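Local coordinates for AxyAgu115A (Amphibacillus xylanus NBRC 15112, PDB 6NPS), which acts as a family GH115 alpha-glucuronidase, probably hydrolysing glucuronic acid side groups from hemicelluloses such as arabinoglucuronoxylan, at residues A[249-254]-A[289-294]; A[282-287]-A[329-334]. The protein carries 3 engineered substitutions. All blocks are in the same frame, centred on the assembly; numbering follows the deposited sequence.

Contact 1. Residues A[249-254]-A[289-294]; sequences PCLRYG and KRTGHF
Leu251 runs alongside Thr291, the two side chains passing in opposite directions. Leu251 CB lies 3.5 Å from Thr291 OG1. Leu251 CG is a little further from the same oxygen. With CG anti to the carbonyl carbon (chi1 -54°), the leucine chain stretches past the threonine. Leu251 CD1 therefore still touches Thr291 OG1, at 3.5 Å, and then ends against Gly292 CA at 3.7 Å. The hydroxyl has a polar partner as well. Its rotation, between the threonine's own backbone N and carbonyl carbon (chi1 67°), leaves OG1 facing both Leu251 and a water. Thr291 OG1 donates to this water at 3.0 Å, which in turn donates to Leu251 O at 2.6 Å. One water thus ties a loop carbonyl to the threonine while the leucine packs beside it.

Both segments belong to the TIM-barrel part of the enzyme. Residues 249-254 lie in the loop after strand 241-242. Residues 289-294 form the C-terminal end of helix 277-291 and the start of the loop to strand 298-300. Each side turns tightly here. Pro249 to Arg252 is a type I' turn, closed by a weak bond from Arg252 N to Pro249 O. Thr291 to Phe294 is a type I turn, with Phe294 N bonded to Thr291 O at 3.2 Å. Nearby, Arg252 NH1 and Arg290 NH1 are 5.1 Å apart. Their like charges are probably offset by separate acids, since Arg252 pairs with Glu256 and Arg290 with Asp224.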
# COMPACT_ATOMS: atom_id res chain seq x y z
N PRO A 249 -34.40 20.38 -26.21
CA PRO A 249 -35.73 20.35 -26.84
C PRO A 249 -36.00 21.50 -27.81
O PRO A 249 -35.39 22.58 -27.76
CB PRO A 249 -36.69 20.43 -25.65
CG PRO A 249 -35.88 21.11 -24.54
CD PRO A 249 -34.48 20.64 -24.74
N CYS A 250 -36.93 21.22 -28.73
CA CYS A 250 -37.55 22.20 -29.61
C CYS A 250 -36.52 22.85 -30.53
O CYS A 250 -36.59 24.05 -30.79
CB CYS A 250 -38.27 23.27 -28.80
SG CYS A 250 -39.81 22.61 -28.19
N LEU A 251 -35.57 22.05 -30.98
CA LEU A 251 -34.61 22.41 -32.04
C LEU A 251 -33.60 23.47 -31.59
O LEU A 251 -33.07 24.25 -32.40
CB LEU A 251 -35.33 22.85 -33.32
CG LEU A 251 -36.35 21.83 -33.85
CD1 LEU A 251 -37.08 22.39 -35.09
CD2 LEU A 251 -35.67 20.44 -34.17
N ARG A 252 -33.34 23.50 -30.28
CA ARG A 252 -32.39 24.41 -29.65
C ARG A 252 -31.23 23.59 -29.11
O ARG A 252 -31.41 22.84 -28.14
CB ARG A 252 -33.07 25.15 -28.51
CG ARG A 252 -34.09 26.18 -29.02
CD ARG A 252 -33.39 27.29 -29.77
NE ARG A 252 -34.19 28.51 -29.71
CZ ARG A 252 -33.86 29.67 -30.28
NH1 ARG A 252 -32.73 29.79 -30.98
NH2 ARG A 252 -34.68 30.72 -30.16
N TYR A 253 -30.03 23.76 -29.68
CA TYR A 253 -28.90 23.01 -29.11
C TYR A 253 -28.41 23.67 -27.82
O TYR A 253 -28.70 24.84 -27.56
CB TYR A 253 -27.76 22.88 -30.11
CG TYR A 253 -28.20 21.96 -31.24
CD1 TYR A 253 -28.16 20.57 -31.07
CD2 TYR A 253 -28.73 22.48 -32.43
CE1 TYR A 253 -28.61 19.72 -32.07
CE2 TYR A 253 -29.17 21.64 -33.42
CZ TYR A 253 -29.10 20.25 -33.24
OH TYR A 253 -29.54 19.40 -34.22
N GLY A 254 -27.61 22.92 -27.05
CA GLY A 254 -27.39 23.23 -25.65
C GLY A 254 -26.71 24.56 -25.39
O GLY A 254 -26.87 25.13 -24.31
N LYS A 289 -39.61 28.06 -35.13
CA LYS A 289 -39.73 28.90 -36.32
C LYS A 289 -38.44 28.90 -37.14
O LYS A 289 -38.49 29.03 -38.36
CB LYS A 289 -40.08 30.33 -35.93
CG LYS A 289 -41.51 30.56 -35.51
CD LYS A 289 -41.79 32.07 -35.37
CE LYS A 289 -43.24 32.34 -34.93
NZ LYS A 289 -43.55 33.80 -34.87
N ARG A 290 -37.28 28.77 -36.49
CA ARG A 290 -36.02 28.97 -37.20
C ARG A 290 -35.62 27.74 -38.02
O ARG A 290 -35.09 27.88 -39.13
CB ARG A 290 -34.92 29.35 -36.21
CG ARG A 290 -33.84 30.22 -36.81
CD ARG A 290 -32.62 30.30 -35.90
NE ARG A 290 -31.45 30.77 -36.62
CZ ARG A 290 -30.20 30.40 -36.33
NH1 ARG A 290 -29.99 29.56 -35.33
NH2 ARG A 290 -29.18 30.86 -37.04
N THR A 291 -35.79 26.53 -37.50
CA THR A 291 -35.39 25.36 -38.27
C THR A 291 -36.49 24.31 -38.36
O THR A 291 -36.23 23.18 -38.78
CB THR A 291 -34.09 24.74 -37.70
OG1 THR A 291 -34.33 24.19 -36.40
CG2 THR A 291 -32.99 25.78 -37.62
N GLY A 292 -37.74 24.67 -38.03
CA GLY A 292 -38.81 23.69 -38.07
C GLY A 292 -39.13 23.15 -39.45
O GLY A 292 -39.73 22.07 -39.56
N HIS A 293 -38.72 23.84 -40.50
CA HIS A 293 -39.08 23.38 -41.84
C HIS A 293 -38.02 22.47 -42.47
O HIS A 293 -38.24 21.96 -43.58
CB HIS A 293 -39.34 24.57 -42.76
CG HIS A 293 -38.16 25.48 -42.92
ND1 HIS A 293 -37.67 26.25 -41.89
CD2 HIS A 293 -37.38 25.74 -43.99
CE1 HIS A 293 -36.64 26.96 -42.32
NE2 HIS A 293 -36.44 26.67 -43.59
N PHE A 294 -36.90 22.25 -41.79
CA PHE A 294 -35.91 21.28 -42.23
C PHE A 294 -36.29 19.90 -41.71
O PHE A 294 -37.19 19.75 -40.87
CB PHE A 294 -34.53 21.68 -41.73
CG PHE A 294 -34.07 23.01 -42.24
CD1 PHE A 294 -33.70 23.17 -43.56
CD2 PHE A 294 -34.01 24.12 -41.39
CE1 PHE A 294 -33.29 24.40 -44.04
CE2 PHE A 294 -33.58 25.33 -41.86
CZ PHE A 294 -33.23 25.48 -43.20
O HOH W 1 -33.64 26.07 -34.18

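Contact 2. Residues A[282-287]-A[329-334]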
# COMPACT_ATOMS: atom_id res chain seq x y z
N LYS A 282 -41.04 31.34 -25.41
CA LYS A 282 -40.68 32.09 -26.61
C LYS A 282 -39.34 31.61 -27.15
O LYS A 282 -39.12 31.62 -28.37
CB LYS A 282 -40.66 33.61 -26.31
CG LYS A 282 -40.42 34.48 -27.55
CD LYS A 282 -41.72 34.87 -28.28
CE LYS A 282 -41.51 36.03 -29.25
NZ LYS A 282 -42.29 37.25 -28.89
N PHE A 283 -38.46 31.12 -26.28
CA PHE A 283 -37.22 30.51 -26.74
C PHE A 283 -37.51 29.30 -27.63
O PHE A 283 -36.97 29.19 -28.74
CB PHE A 283 -36.36 30.16 -25.52
CG PHE A 283 -35.02 29.56 -25.86
CD1 PHE A 283 -34.06 30.30 -26.54
CD2 PHE A 283 -34.71 28.28 -25.43
CE1 PHE A 283 -32.79 29.71 -26.83
CE2 PHE A 283 -33.47 27.68 -25.72
CZ PHE A 283 -32.49 28.41 -26.41
N TRP A 284 -38.38 28.39 -27.17
CA TRP A 284 -38.75 27.20 -27.94
C TRP A 284 -39.52 27.57 -29.21
O TRP A 284 -39.32 26.95 -30.26
CB TRP A 284 -39.57 26.25 -27.06
CG TRP A 284 -38.74 25.59 -25.98
CD1 TRP A 284 -37.39 25.35 -26.02
CD2 TRP A 284 -39.20 25.07 -24.72
NE1 TRP A 284 -36.99 24.71 -24.86
CE2 TRP A 284 -38.09 24.53 -24.06
CE3 TRP A 284 -40.45 24.98 -24.12
CZ2 TRP A 284 -38.18 23.95 -22.79
CZ3 TRP A 284 -40.54 24.39 -22.86
CH2 TRP A 284 -39.42 23.89 -22.21
N GLU A 285 -40.40 28.56 -29.11
CA GLU A 285 -41.11 29.06 -30.29
C GLU A 285 -40.16 29.61 -31.36
O GLU A 285 -40.31 29.29 -32.55
CB GLU A 285 -42.10 30.17 -29.86
CG GLU A 285 -42.84 30.74 -31.04
CD GLU A 285 -43.61 32.03 -30.69
OE1 GLU A 285 -43.70 32.38 -29.49
OE2 GLU A 285 -44.10 32.69 -31.63
N ASP A 286 -39.21 30.46 -30.98
CA ASP A 286 -38.27 30.98 -31.97
C ASP A 286 -37.37 29.88 -32.53
O ASP A 286 -37.00 29.92 -33.71
CB ASP A 286 -37.47 32.13 -31.36
CG ASP A 286 -38.31 33.44 -31.28
OD1 ASP A 286 -39.51 33.35 -31.61
OD2 ASP A 286 -37.79 34.52 -30.91
N GLY A 287 -37.05 28.87 -31.72
CA GLY A 287 -36.31 27.73 -32.24
C GLY A 287 -37.09 26.95 -33.29
O GLY A 287 -36.55 26.53 -34.32
N GLN A 329 -46.97 19.46 -22.75
CA GLN A 329 -48.20 20.04 -23.26
C GLN A 329 -47.94 21.36 -23.99
O GLN A 329 -48.55 21.64 -25.03
CB GLN A 329 -49.20 20.26 -22.12
CG GLN A 329 -50.19 19.13 -21.94
CD GLN A 329 -51.54 19.63 -21.51
OE1 GLN A 329 -52.58 19.14 -21.95
NE2 GLN A 329 -51.54 20.63 -20.63
N THR A 330 -47.03 22.18 -23.45
CA THR A 330 -46.68 23.46 -24.08
C THR A 330 -45.95 23.24 -25.40
O THR A 330 -46.27 23.87 -26.42
CB THR A 330 -45.79 24.29 -23.13
OG1 THR A 330 -46.45 24.49 -21.87
CG2 THR A 330 -45.47 25.64 -23.74
N GLN A 331 -44.95 22.35 -25.40
CA GLN A 331 -44.15 22.12 -26.60
C GLN A 331 -45.02 21.63 -27.75
O GLN A 331 -44.93 22.14 -28.87
CB GLN A 331 -43.02 21.15 -26.27
CG GLN A 331 -41.90 21.76 -25.42
CD GLN A 331 -41.03 20.71 -24.79
OE1 GLN A 331 -41.46 19.58 -24.62
NE2 GLN A 331 -39.81 21.08 -24.42
N ASN A 332 -45.94 20.69 -27.48
CA ASN A 332 -46.82 20.21 -28.54
C ASN A 332 -47.65 21.33 -29.14
O ASN A 332 -47.90 21.34 -30.36
CB ASN A 332 -47.73 19.12 -28.02
CG ASN A 332 -47.05 17.76 -28.03
OD1 ASN A 332 -46.00 17.57 -28.67
ND2 ASN A 332 -47.63 16.81 -27.30
N LYS A 333 -48.10 22.26 -28.29
CA LYS A 333 -48.90 23.41 -28.74
C LYS A 333 -48.09 24.29 -29.68
O LYS A 333 -48.57 24.71 -30.73
CB LYS A 333 -49.39 24.22 -27.54
CG LYS A 333 -50.78 24.82 -27.73
CD LYS A 333 -50.89 26.17 -27.04
CE LYS A 333 -51.92 27.06 -27.71
NZ LYS A 333 -51.83 28.47 -27.26
N LEU A 334 -46.85 24.57 -29.29
CA LEU A 334 -45.91 25.29 -30.14
C LEU A 334 -45.67 24.56 -31.47
O LEU A 334 -45.71 25.18 -32.55
CB LEU A 334 -44.60 25.50 -29.38
CG LEU A 334 -44.65 26.51 -28.24
CD1 LEU A 334 -43.24 26.53 -27.66
CD2 LEU A 334 -45.12 27.87 -28.75
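Helix segments 282-287 and 329-334 run in roughly the same direction, with axes 10.1 Å apart at closest approach and 34° between them. They belong to successive helices of the TIM barrel, with strand 298-300 between them in the chain. The backbones come nearest at Glu285 and Leu334, whose CA atoms are 6.1 Å apart.

Gln331 reaches over one face of the Trp284 indole. Gln331 CG is turned anti to its own carbonyl carbon (chi1 -73°), and the extended chain beyond it brings the amide to the ring. Gln331 CG touches Trp284 CE3 at 3.8 Å. The amide nitrogen Gln331 NE2 is 3.6 Å from Trp284 CH2, above the plane and toward the rim. Ring and amide planes are 56° apart, so the two groups do not stack flat. Gln331 NE2 also bonds Gly301 O, which fixes the amide from outside the helix pair.

Leu334 fills the other part of the interface. Leu334 CD1 packs on Trp284 CB at 3.7 Å. Leu334 CD2 meets Glu285 CB at 4.0 Å, on the apolar part of the glutamate. An alanine in place of Trp284 would lose the indole and is likely to open a gap between the helices, with Gln331 left without the ring under its amide. The helices thus meet through apolar packing and one amide-to-ring contact, while the buried amide nitrogen finds its polar partner in Gly301.

In the fold
Both contacts are buried and share helix 277-291, yet they lie far from the centre of the chain. Their own centres are about 10 Å apart. Contact 1 joins the C-terminal end of that helix to a loop, and a bridging water accompanies its packing. Contact 2 joins the middle of the helix to the neighbouring helix 317-338, mainly through side chains. The loop 249-254 also connects the two directly. Arg252 NE lies 3.0 Å from Phe283 O, a probable hydrogen bond, and Pro249 CB packs on Gln331 NE2 at 3.4 Å. The loop thus reaches both helices and adds a polar link to helix 277-291, whereas the contact between the helices is largely apolar.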